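Local coordinates for MIP07328p (Drosophila melanogaster, PDB 6FKK), which probably acts as an axon guidance cue, a chemorepellent signal in Drosophila that binds semaphorin receptors through its extracellular region, at residues A18-N23 / Y47-N52; F28-H33 / V38-K43; R87-A90 / E96-L99. All coordinates share one frame; numbering follows the deposited sequence.

Contact 1 (A18-N23 / Y47-N52). With NAG (2-acetamido-2-deoxy-beta-D-glucopyranose), chain C; NAG (2-acetamido-2-deoxy-beta-D-glucopyranose), chain D.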
loop_
_atom_site.group_PDB
_atom_site.type_symbol
_atom_site.label_atom_id
_atom_site.label_comp_id
_atom_site.label_asym_id
_atom_site.label_seq_id
_atom_site.Cartn_x
_atom_site.Cartn_y
_atom_site.Cartn_z
ATOM N N ALA A 18 0.452 -23.873 3.273
ATOM C CA ALA A 18 -0.510 -23.891 4.365
ATOM C C ALA A 18 -1.673 -22.976 4.015
ATOM O O ALA A 18 -1.572 -22.122 3.132
ATOM C CB ALA A 18 0.135 -23.467 5.690
ATOM N N HIS A 19 -2.785 -23.165 4.721
ATOM C CA HIS A 19 -3.981 -22.372 4.477
ATOM C C HIS A 19 -4.717 -22.145 5.790
ATOM O O HIS A 19 -4.795 -23.045 6.631
ATOM C CB HIS A 19 -4.902 -23.056 3.458
ATOM C CG HIS A 19 -5.362 -24.417 3.876
ATOM N ND1 HIS A 19 -6.555 -24.630 4.530
ATOM C CD2 HIS A 19 -4.783 -25.634 3.741
ATOM C CE1 HIS A 19 -6.696 -25.920 4.775
ATOM N NE2 HIS A 19 -5.635 -26.552 4.307
ATOM N N PHE A 20 -5.242 -20.932 5.957
ATOM C CA PHE A 20 -6.057 -20.551 7.108
ATOM C C PHE A 20 -7.396 -20.067 6.567
ATOM O O PHE A 20 -7.476 -18.982 5.983
ATOM C CB PHE A 20 -5.363 -19.468 7.936
ATOM C CG PHE A 20 -6.163 -18.996 9.118
ATOM C CD1 PHE A 20 -6.062 -19.640 10.339
ATOM C CD2 PHE A 20 -7.003 -17.899 9.012
ATOM C CE1 PHE A 20 -6.792 -19.206 11.431
ATOM C CE2 PHE A 20 -7.736 -17.461 10.099
ATOM C CZ PHE A 20 -7.630 -18.115 11.310
ATOM N N ILE A 21 -8.444 -20.864 6.760
ATOM C CA ILE A 21 -9.713 -20.682 6.064
ATOM C C ILE A 21 -10.771 -20.194 7.044
ATOM O O ILE A 21 -10.943 -20.769 8.124
ATOM C CB ILE A 21 -10.168 -21.982 5.380
ATOM C CG1 ILE A 21 -9.069 -22.522 4.466
ATOM C CG2 ILE A 21 -11.448 -21.753 4.594
ATOM C CD1 ILE A 21 -8.704 -21.595 3.330
ATOM N N GLY A 22 -11.478 -19.133 6.656
ATOM C CA GLY A 22 -12.703 -18.728 7.312
ATOM C C GLY A 22 -13.827 -18.618 6.293
ATOM O O GLY A 22 -13.640 -18.874 5.100
ATOM N N ASN A 23 -14.999 -18.235 6.790
ATOM C CA ASN A 23 -16.133 -18.026 5.902
ATOM C C ASN A 23 -15.881 -16.834 4.983
ATOM O O ASN A 23 -15.082 -15.942 5.280
ATOM C CB ASN A 23 -17.415 -17.814 6.709
ATOM C CG ASN A 23 -18.076 -19.119 7.100
ATOM O OD1 ASN A 23 -18.211 -20.028 6.280
ATOM N ND2 ASN A 23 -18.494 -19.222 8.357
ATOM N N TYR A 47 -7.487 -12.396 14.917
ATOM C CA TYR A 47 -6.728 -13.633 15.049
ATOM C C TYR A 47 -5.232 -13.350 15.126
ATOM O O TYR A 47 -4.706 -12.525 14.372
ATOM C CB TYR A 47 -6.999 -14.575 13.870
ATOM C CG TYR A 47 -8.455 -14.932 13.662
ATOM C CD1 TYR A 47 -9.275 -14.151 12.857
ATOM C CD2 TYR A 47 -9.006 -16.060 14.257
ATOM C CE1 TYR A 47 -10.604 -14.477 12.658
ATOM C CE2 TYR A 47 -10.336 -16.394 14.063
ATOM C CZ TYR A 47 -11.128 -15.598 13.262
ATOM O OH TYR A 47 -12.450 -15.924 13.066
ATOM N N ASN A 48 -4.555 -14.047 16.040
ATOM C CA ASN A 48 -3.096 -14.077 16.109
ATOM C C ASN A 48 -2.656 -15.393 15.473
ATOM O O ASN A 48 -2.900 -16.471 16.028
ATOM C CB ASN A 48 -2.611 -13.951 17.556
ATOM C CG ASN A 48 -1.106 -13.694 17.663
ATOM O OD1 ASN A 48 -0.413 -13.591 16.653
ATOM N ND2 ASN A 48 -0.600 -13.583 18.894
ATOM N N VAL A 49 -2.027 -15.312 14.302
ATOM C CA VAL A 49 -1.751 -16.480 13.472
ATOM C C VAL A 49 -0.248 -16.615 13.286
ATOM O O VAL A 49 0.419 -15.663 12.866
ATOM C CB VAL A 49 -2.456 -16.379 12.107
ATOM C CG1 VAL A 49 -2.171 -17.614 11.269
ATOM C CG2 VAL A 49 -3.952 -16.179 12.296
ATOM N N SER A 50 0.279 -17.798 13.590
ATOM C CA SER A 50 1.686 -18.077 13.344
ATOM C C SER A 50 1.920 -18.326 11.858
ATOM O O SER A 50 1.074 -18.903 11.171
ATOM C CB SER A 50 2.134 -19.287 14.164
ATOM O OG SER A 50 3.463 -19.654 13.841
ATOM N N LEU A 51 3.075 -17.886 11.361
ATOM C CA LEU A 51 3.349 -17.918 9.930
ATOM C C LEU A 51 4.003 -19.209 9.454
ATOM O O LEU A 51 4.062 -19.437 8.240
ATOM C CB LEU A 51 4.237 -16.734 9.530
ATOM C CG LEU A 51 3.529 -15.382 9.422
ATOM C CD1 LEU A 51 4.464 -14.323 8.858
ATOM C CD2 LEU A 51 2.282 -15.509 8.565
ATOM N N ASN A 52 4.491 -20.057 10.359
ATOM C CA ASN A 52 5.179 -21.267 9.919
ATOM C C ASN A 52 4.201 -22.282 9.336
ATOM O O ASN A 52 4.511 -22.948 8.341
ATOM C CB ASN A 52 5.973 -21.874 11.076
ATOM C CG ASN A 52 5.094 -22.279 12.241
ATOM O OD1 ASN A 52 3.956 -21.825 12.365
ATOM N ND2 ASN A 52 5.623 -23.135 13.109
HETATM C C1 NAG C . 0.805 -13.330 19.101
HETATM C C2 NAG C . 1.082 -12.298 20.186
HETATM C C3 NAG C . 2.583 -12.056 20.304
HETATM C C4 NAG C . 3.277 -13.370 20.649
HETATM C C5 NAG C . 2.885 -14.523 19.717
HETATM C C6 NAG C . 3.266 -15.866 20.303
HETATM C C7 NAG C . 0.373 -10.006 19.311
HETATM C C8 NAG C . 1.385 -10.075 18.200
HETATM N N2 NAG C . 0.296 -11.059 20.154
HETATM O O3 NAG C . 2.803 -11.103 21.342
HETATM O O4 NAG C . 4.686 -13.190 20.573
HETATM O O5 NAG C . 1.464 -14.585 19.458
HETATM O O6 NAG C . 3.138 -15.874 21.720
HETATM O O7 NAG C . -0.353 -9.017 19.456
HETATM C C1 NAG D . -19.138 -20.421 8.835
HETATM C C2 NAG D . -19.325 -20.403 10.359
HETATM C C3 NAG D . -20.049 -21.668 10.823
HETATM C C4 NAG D . -21.341 -21.864 10.040
HETATM C C5 NAG D . -21.051 -21.850 8.544
HETATM C C6 NAG D . -22.297 -21.953 7.697
HETATM C C7 NAG D . -17.917 -19.896 12.313
HETATM C C8 NAG D . -16.514 -19.813 12.836
HETATM N N2 NAG D . -18.043 -20.270 11.034
HETATM O O3 NAG D . -20.343 -21.572 12.212
HETATM O O4 NAG D . -21.945 -23.104 10.394
HETATM O O5 NAG D . -20.409 -20.616 8.192
HETATM O O6 NAG D . -22.242 -23.074 6.826
HETATM O O7 NAG D . -18.890 -19.638 13.015
#
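A chi1 of 178° sets the Phe20 ring opposite its own amide nitrogen and sends it from strand 18-21 toward strand 45-50, where Tyr47, its CG set across from the carbonyl carbon (chi1 -57°), lays a ring face ready to receive it. The result is a T-shaped pair: the planes stand at 70°, the centroids are 5.5 Å apart, and the edge of Phe20 points at the face of Tyr47. Phe20 CZ makes the approach, 3.8 Å from Tyr47 CD2 and off-centre toward the rim of that ring. Val49 comes from another direction, its CG2 methyl lying over one face of Phe20, 4.2 Å from CE1. Phenylalanine suits this place because a flat apolar ring can offer an edge to one partner and a face to another. Strand 18-21 and strand 45-50 belong to different sheets of the sema beta-propeller: the first pairs with strand 469-474, so that the N-terminal strand completes the sheet formed by the C-terminal end of the domain, while the second lies in the sheet that follows. Side chains therefore bridge the two sheets here, and the CA atoms of Phe20 and Val49 stay 8.7 Å apart. Asn48 points to the other side of its strand and carries a glycan, ND2 being bonded covalently to C1 of the chain C NAG; Asn23 is glycosylated in the same way, by the NAG of chain D.

Contact 2 (F28-H33 / V38-K43). With NAG (2-acetamido-2-deoxy-beta-D-glucopyranose), chain C.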
loop_
_atom_site.group_PDB
_atom_site.type_symbol
_atom_site.label_atom_id
_atom_site.label_comp_id
_atom_site.label_asym_id
_atom_site.label_seq_id
_atom_site.Cartn_x
_atom_site.Cartn_y
_atom_site.Cartn_z
ATOM N N PHE A 28 -11.443 -10.620 5.773
ATOM C CA PHE A 28 -10.188 -10.514 6.508
ATOM C C PHE A 28 -9.450 -9.224 6.157
ATOM O O PHE A 28 -9.572 -8.689 5.051
ATOM C CB PHE A 28 -9.289 -11.717 6.212
ATOM C CG PHE A 28 -9.719 -12.985 6.896
ATOM C CD1 PHE A 28 -10.379 -12.945 8.111
ATOM C CD2 PHE A 28 -9.462 -14.219 6.321
ATOM C CE1 PHE A 28 -10.775 -14.112 8.742
ATOM C CE2 PHE A 28 -9.858 -15.389 6.946
ATOM C CZ PHE A 28 -10.515 -15.333 8.159
ATOM N N LYS A 29 -8.672 -8.733 7.120
ATOM C CA LYS A 29 -7.824 -7.562 6.934
ATOM C C LYS A 29 -6.611 -7.699 7.842
ATOM O O LYS A 29 -6.761 -7.975 9.036
ATOM C CB LYS A 29 -8.580 -6.266 7.246
ATOM C CG LYS A 29 -7.702 -5.024 7.332
ATOM C CD LYS A 29 -7.336 -4.479 5.960
ATOM C CE LYS A 29 -6.476 -3.225 6.082
ATOM N NZ LYS A 29 -7.132 -2.166 6.903
ATOM N N ILE A 30 -5.422 -7.513 7.279
ATOM C CA ILE A 30 -4.189 -7.622 8.050
ATOM C C ILE A 30 -3.985 -6.337 8.841
ATOM O O ILE A 30 -4.016 -5.236 8.280
ATOM C CB ILE A 30 -2.991 -7.906 7.130
ATOM C CG1 ILE A 30 -3.183 -9.234 6.393
ATOM C CG2 ILE A 30 -1.699 -7.928 7.931
ATOM C CD1 ILE A 30 -3.263 -10.440 7.308
ATOM N N LEU A 31 -3.779 -6.474 10.150
ATOM C CA LEU A 31 -3.606 -5.330 11.036
ATOM C C LEU A 31 -2.173 -5.124 11.499
ATOM O O LEU A 31 -1.767 -3.981 11.711
ATOM C CB LEU A 31 -4.513 -5.470 12.265
ATOM C CG LEU A 31 -6.010 -5.579 11.963
ATOM C CD1 LEU A 31 -6.825 -5.604 13.247
ATOM C CD2 LEU A 31 -6.458 -4.439 11.062
ATOM N N ASP A 32 -1.401 -6.197 11.661
ATOM C CA ASP A 32 -0.003 -6.094 12.052
ATOM C C ASP A 32 0.689 -7.400 11.692
ATOM O O ASP A 32 0.088 -8.472 11.794
ATOM C CB ASP A 32 0.144 -5.805 13.552
ATOM C CG ASP A 32 1.578 -5.509 13.953
ATOM O OD1 ASP A 32 2.091 -4.433 13.577
ATOM O OD2 ASP A 32 2.190 -6.351 14.646
ATOM N N HIS A 33 1.949 -7.305 11.270
ATOM C CA HIS A 33 2.667 -8.491 10.833
ATOM C C HIS A 33 4.162 -8.307 11.046
ATOM O O HIS A 33 4.693 -7.198 10.939
ATOM C CB HIS A 33 2.387 -8.806 9.358
ATOM C CG HIS A 33 3.066 -7.875 8.400
ATOM N ND1 HIS A 33 4.359 -8.069 7.965
ATOM C CD2 HIS A 33 2.632 -6.743 7.797
ATOM C CE1 HIS A 33 4.692 -7.098 7.134
ATOM N NE2 HIS A 33 3.661 -6.281 7.015
ATOM N N VAL A 38 1.263 -12.774 12.639
ATOM C CA VAL A 38 0.458 -11.820 11.886
ATOM C C VAL A 38 -0.916 -11.716 12.538
ATOM O O VAL A 38 -1.469 -12.713 13.012
ATOM C CB VAL A 38 0.344 -12.228 10.401
ATOM C CG1 VAL A 38 -0.326 -13.589 10.265
ATOM C CG2 VAL A 38 -0.405 -11.170 9.603
ATOM N N LEU A 39 -1.454 -10.499 12.576
ATOM C CA LEU A 39 -2.778 -10.234 13.125
ATOM C C LEU A 39 -3.768 -10.036 11.985
ATOM O O LEU A 39 -3.477 -9.321 11.021
ATOM C CB LEU A 39 -2.764 -8.998 14.029
ATOM C CG LEU A 39 -2.405 -9.186 15.507
ATOM C CD1 LEU A 39 -0.991 -9.716 15.678
ATOM C CD2 LEU A 39 -2.591 -7.880 16.270
ATOM N N VAL A 40 -4.935 -10.665 12.100
ATOM C CA VAL A 40 -5.958 -10.633 11.061
ATOM C C VAL A 40 -7.246 -10.114 11.685
ATOM O O VAL A 40 -7.878 -10.811 12.489
ATOM C CB VAL A 40 -6.173 -12.012 10.423
ATOM C CG1 VAL A 40 -7.187 -11.922 9.294
ATOM C CG2 VAL A 40 -4.854 -12.575 9.920
ATOM N N GLY A 41 -7.638 -8.897 11.315
ATOM C CA GLY A 41 -8.910 -8.353 11.746
ATOM C C GLY A 41 -10.059 -8.887 10.916
ATOM O O GLY A 41 -10.062 -8.747 9.688
ATOM N N ALA A 42 -11.042 -9.503 11.570
ATOM C CA ALA A 42 -12.118 -10.171 10.852
ATOM C C ALA A 42 -13.485 -9.794 11.399
ATOM O O ALA A 42 -13.614 -8.848 12.183
ATOM C CB ALA A 42 -11.940 -11.687 10.922
ATOM N N LYS A 43 -14.511 -10.535 10.987
ATOM C CA LYS A 43 -15.857 -10.336 11.509
ATOM C C LYS A 43 -15.914 -10.833 12.946
ATOM O O LYS A 43 -15.740 -12.028 13.204
ATOM C CB LYS A 43 -16.878 -11.063 10.639
ATOM C CG LYS A 43 -18.293 -11.021 11.193
ATOM C CD LYS A 43 -19.291 -11.671 10.249
ATOM C CE LYS A 43 -18.934 -13.121 9.972
ATOM N NZ LYS A 43 -19.990 -13.813 9.180
HETATM C C1 NAG C . 0.805 -13.330 19.101
HETATM C C2 NAG C . 1.082 -12.298 20.186
HETATM C C3 NAG C . 2.583 -12.056 20.304
HETATM C C4 NAG C . 3.277 -13.370 20.649
HETATM C C5 NAG C . 2.885 -14.523 19.717
HETATM C C6 NAG C . 3.266 -15.866 20.303
HETATM C C7 NAG C . 0.373 -10.006 19.311
HETATM C C8 NAG C . 1.385 -10.075 18.200
HETATM N N2 NAG C . 0.296 -11.059 20.154
HETATM O O3 NAG C . 2.803 -11.103 21.342
HETATM O O4 NAG C . 4.686 -13.190 20.573
HETATM O O5 NAG C . 1.464 -14.585 19.458
HETATM O O6 NAG C . 3.138 -15.874 21.720
HETATM O O7 NAG C . -0.353 -9.017 19.456
#
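Phe28 to His33 runs antiparallel to Val38 to Lys43, strands 29-33 and 38-41 being inclined at 143° and held as a hairpin by Leu31 N to Leu39 O (3.0 Å), Leu39 N to Asp32 O (2.7 Å) and Gly41 N to Lys29 O, with a weak bond from Lys29 N to Gly41 O. Leu31 and Asp32 thus both stand opposite Leu39, which forms a classic beta bulge. The bond from Leu31 N to Leu39 O is nearly straight, at 170°, although its donor sits above the carbonyl plane. On one face of the sheet Ile30 holds CG1 opposite its carbonyl carbon (chi1 -61°), which takes the CD1 methyl to two valines, 3.7 Å from both Val38 CG2 and Val40 CG2. Beta-branched residues suit this face, since they favour extended backbone and present methyls close to the strand. Farther along, Val40 CG1 approaches the Phe28 ring obliquely, 3.6 Å from CD1, while the methyl of Ala42 meets the edge of that ring in its plane, CB lying 3.5 Å from CD1. Replacing Phe28 with an alanine would probably leave Val40 CG1 and Ala42 CB without their aromatic partner and open a gap beside Tyr47 and Phe20, which the ring also touches. On the opposite face Gly41, having no side chain, lets Leu31 lie against its backbone, Leu31 CD1 being 3.8 Å from Gly41 CA. Leu39 shares this face, its CD1 3.5 Å from the acetyl methyl C8 of the NAG on Asn48. Backbone bonds thus set the register of this inner part of a propeller blade, whereas the side chains add close-fitting apolar contacts that probably exclude water.

Contact 3 (R87-A90 / E96-L99)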
loop_
_atom_site.group_PDB
_atom_site.type_symbol
_atom_site.label_atom_id
_atom_site.label_comp_id
_atom_site.label_asym_id
_atom_site.label_seq_id
_atom_site.Cartn_x
_atom_site.Cartn_y
_atom_site.Cartn_z
ATOM N N ARG A 87 -10.752 -3.350 12.548
ATOM C CA ARG A 87 -10.008 -2.715 11.469
ATOM C C ARG A 87 -8.839 -1.851 11.924
ATOM O O ARG A 87 -8.110 -1.346 11.065
ATOM C CB ARG A 87 -10.954 -1.853 10.614
ATOM C CG ARG A 87 -11.882 -2.648 9.712
ATOM C CD ARG A 87 -11.107 -3.308 8.585
ATOM N NE ARG A 87 -11.974 -4.040 7.668
ATOM C CZ ARG A 87 -12.210 -5.344 7.745
ATOM N NH1 ARG A 87 -11.644 -6.068 8.701
ATOM N NH2 ARG A 87 -13.011 -5.926 6.862
ATOM N N VAL A 88 -8.639 -1.652 13.226
ATOM C CA VAL A 88 -7.586 -0.769 13.723
ATOM C C VAL A 88 -6.888 -1.448 14.893
ATOM O O VAL A 88 -7.535 -1.805 15.883
ATOM C CB VAL A 88 -8.131 0.604 14.161
ATOM C CG1 VAL A 88 -7.016 1.452 14.750
ATOM C CG2 VAL A 88 -8.786 1.323 12.991
ATOM N N TYR A 89 -5.570 -1.616 14.787
ATOM C CA TYR A 89 -4.747 -2.132 15.872
ATOM C C TYR A 89 -3.510 -1.262 16.032
ATOM O O TYR A 89 -2.920 -0.817 15.043
ATOM C CB TYR A 89 -4.325 -3.589 15.632
ATOM C CG TYR A 89 -3.167 -4.028 16.508
ATOM C CD1 TYR A 89 -3.359 -4.327 17.851
ATOM C CD2 TYR A 89 -1.880 -4.134 15.993
ATOM C CE1 TYR A 89 -2.302 -4.721 18.655
ATOM C CE2 TYR A 89 -0.819 -4.528 16.790
ATOM C CZ TYR A 89 -1.035 -4.820 18.119
ATOM O OH TYR A 89 0.018 -5.212 18.912
ATOM N N ALA A 90 -3.117 -1.031 17.283
ATOM C CA ALA A 90 -1.921 -0.257 17.576
ATOM C C ALA A 90 -1.413 -0.638 18.959
ATOM O O ALA A 90 -2.199 -0.771 19.899
ATOM C CB ALA A 90 -2.196 1.249 17.506
ATOM N N GLU A 96 0.004 -0.949 26.222
ATOM C CA GLU A 96 -1.395 -1.269 25.996
ATOM C C GLU A 96 -1.629 -1.656 24.539
ATOM O O GLU A 96 -0.763 -1.503 23.673
ATOM C CB GLU A 96 -2.285 -0.084 26.367
ATOM C CG GLU A 96 -2.408 0.180 27.855
ATOM C CD GLU A 96 -3.342 1.335 28.158
ATOM O OE1 GLU A 96 -3.559 2.176 27.259
ATOM O OE2 GLU A 96 -3.863 1.400 29.292
ATOM N N VAL A 97 -2.834 -2.154 24.271
ATOM C CA VAL A 97 -3.253 -2.560 22.936
ATOM C C VAL A 97 -4.511 -1.784 22.574
ATOM O O VAL A 97 -5.473 -1.757 23.350
ATOM C CB VAL A 97 -3.502 -4.078 22.855
ATOM C CG1 VAL A 97 -4.261 -4.428 21.584
ATOM C CG2 VAL A 97 -2.183 -4.833 22.918
ATOM N N LEU A 98 -4.500 -1.153 21.405
ATOM C CA LEU A 98 -5.642 -0.394 20.914
ATOM C C LEU A 98 -6.375 -1.214 19.861
ATOM O O LEU A 98 -5.756 -1.721 18.921
ATOM C CB LEU A 98 -5.192 0.947 20.333
ATOM C CG LEU A 98 -6.264 1.818 19.673
ATOM C CD1 LEU A 98 -7.400 2.118 20.641
ATOM C CD2 LEU A 98 -5.653 3.106 19.142
ATOM N N LEU A 99 -7.689 -1.350 20.025
ATOM C CA LEU A 99 -8.513 -2.097 19.083
ATOM C C LEU A 99 -9.773 -1.307 18.770
ATOM O O LEU A 99 -10.477 -0.869 19.685
ATOM C CB LEU A 99 -8.886 -3.477 19.635
ATOM C CG LEU A 99 -7.957 -4.635 19.275
ATOM C CD1 LEU A 99 -8.544 -5.949 19.769
ATOM C CD2 LEU A 99 -7.721 -4.679 17.774
#
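Tyr89 turns the edge of its ring to Val97, whose CG1 lies in the ring plane 3.5 Å from CE1, across the beta hairpin of strands 86-91 and 97-101 in the sema propeller. The two side chains cross at a slant. With chi1 at 163°, Tyr89 swings its ring to the far side of its amide nitrogen, toward Val97; a broad ring suits this face, where it also touches Leu31 and Asp32 of strand 29-33 and a glycan NAG. Leu99 CD2 lies near the same ring plane, 4.2 Å from Tyr89 CB, so that valine and leucine methyls line different parts of the same tyrosine. The opposite face carries Ala90 and Leu98, a hydrogen-bonded pair with CB atoms 4.1 Å apart; Phe157 of strand 154-158 packs on Ala90, consistent with a small residue here. Near the start of strand 86-91 the regular pattern is interrupted by a classic beta bulge, in which Arg87 and Val88 both face Cys100. Between 87-90 and 96-99 the backbone hydrogen bonds are two, the longer from Ala90 N to Leu98 O (3.2 Å), the shorter from Leu98 N to Ala90 O, 2.8 Å long and 163° at the hydrogen.

Overall arrangement
Contacts 1, 2 and 3 step across neighbouring parts of the sema beta-propeller. Contact 2 falls within the chain loop that contact 1 spans, and contact 3 follows both. The centres of contacts 1 and 2 are about 10 Å apart, and those of contacts 2 and 3 about 11 Å; contacts 1 and 3, about 20 Å apart, do not touch. Contacts 2 and 3 are hairpins that begin two successive blade sheets and pack on each other. Strands 37-41 and 45-50 are neighbours in the first of these, and contact 1 bridges to it from the sheet that strand 18-21 completes. The place of that N-terminal strand beside strand 469-474 probably helps close the propeller ring.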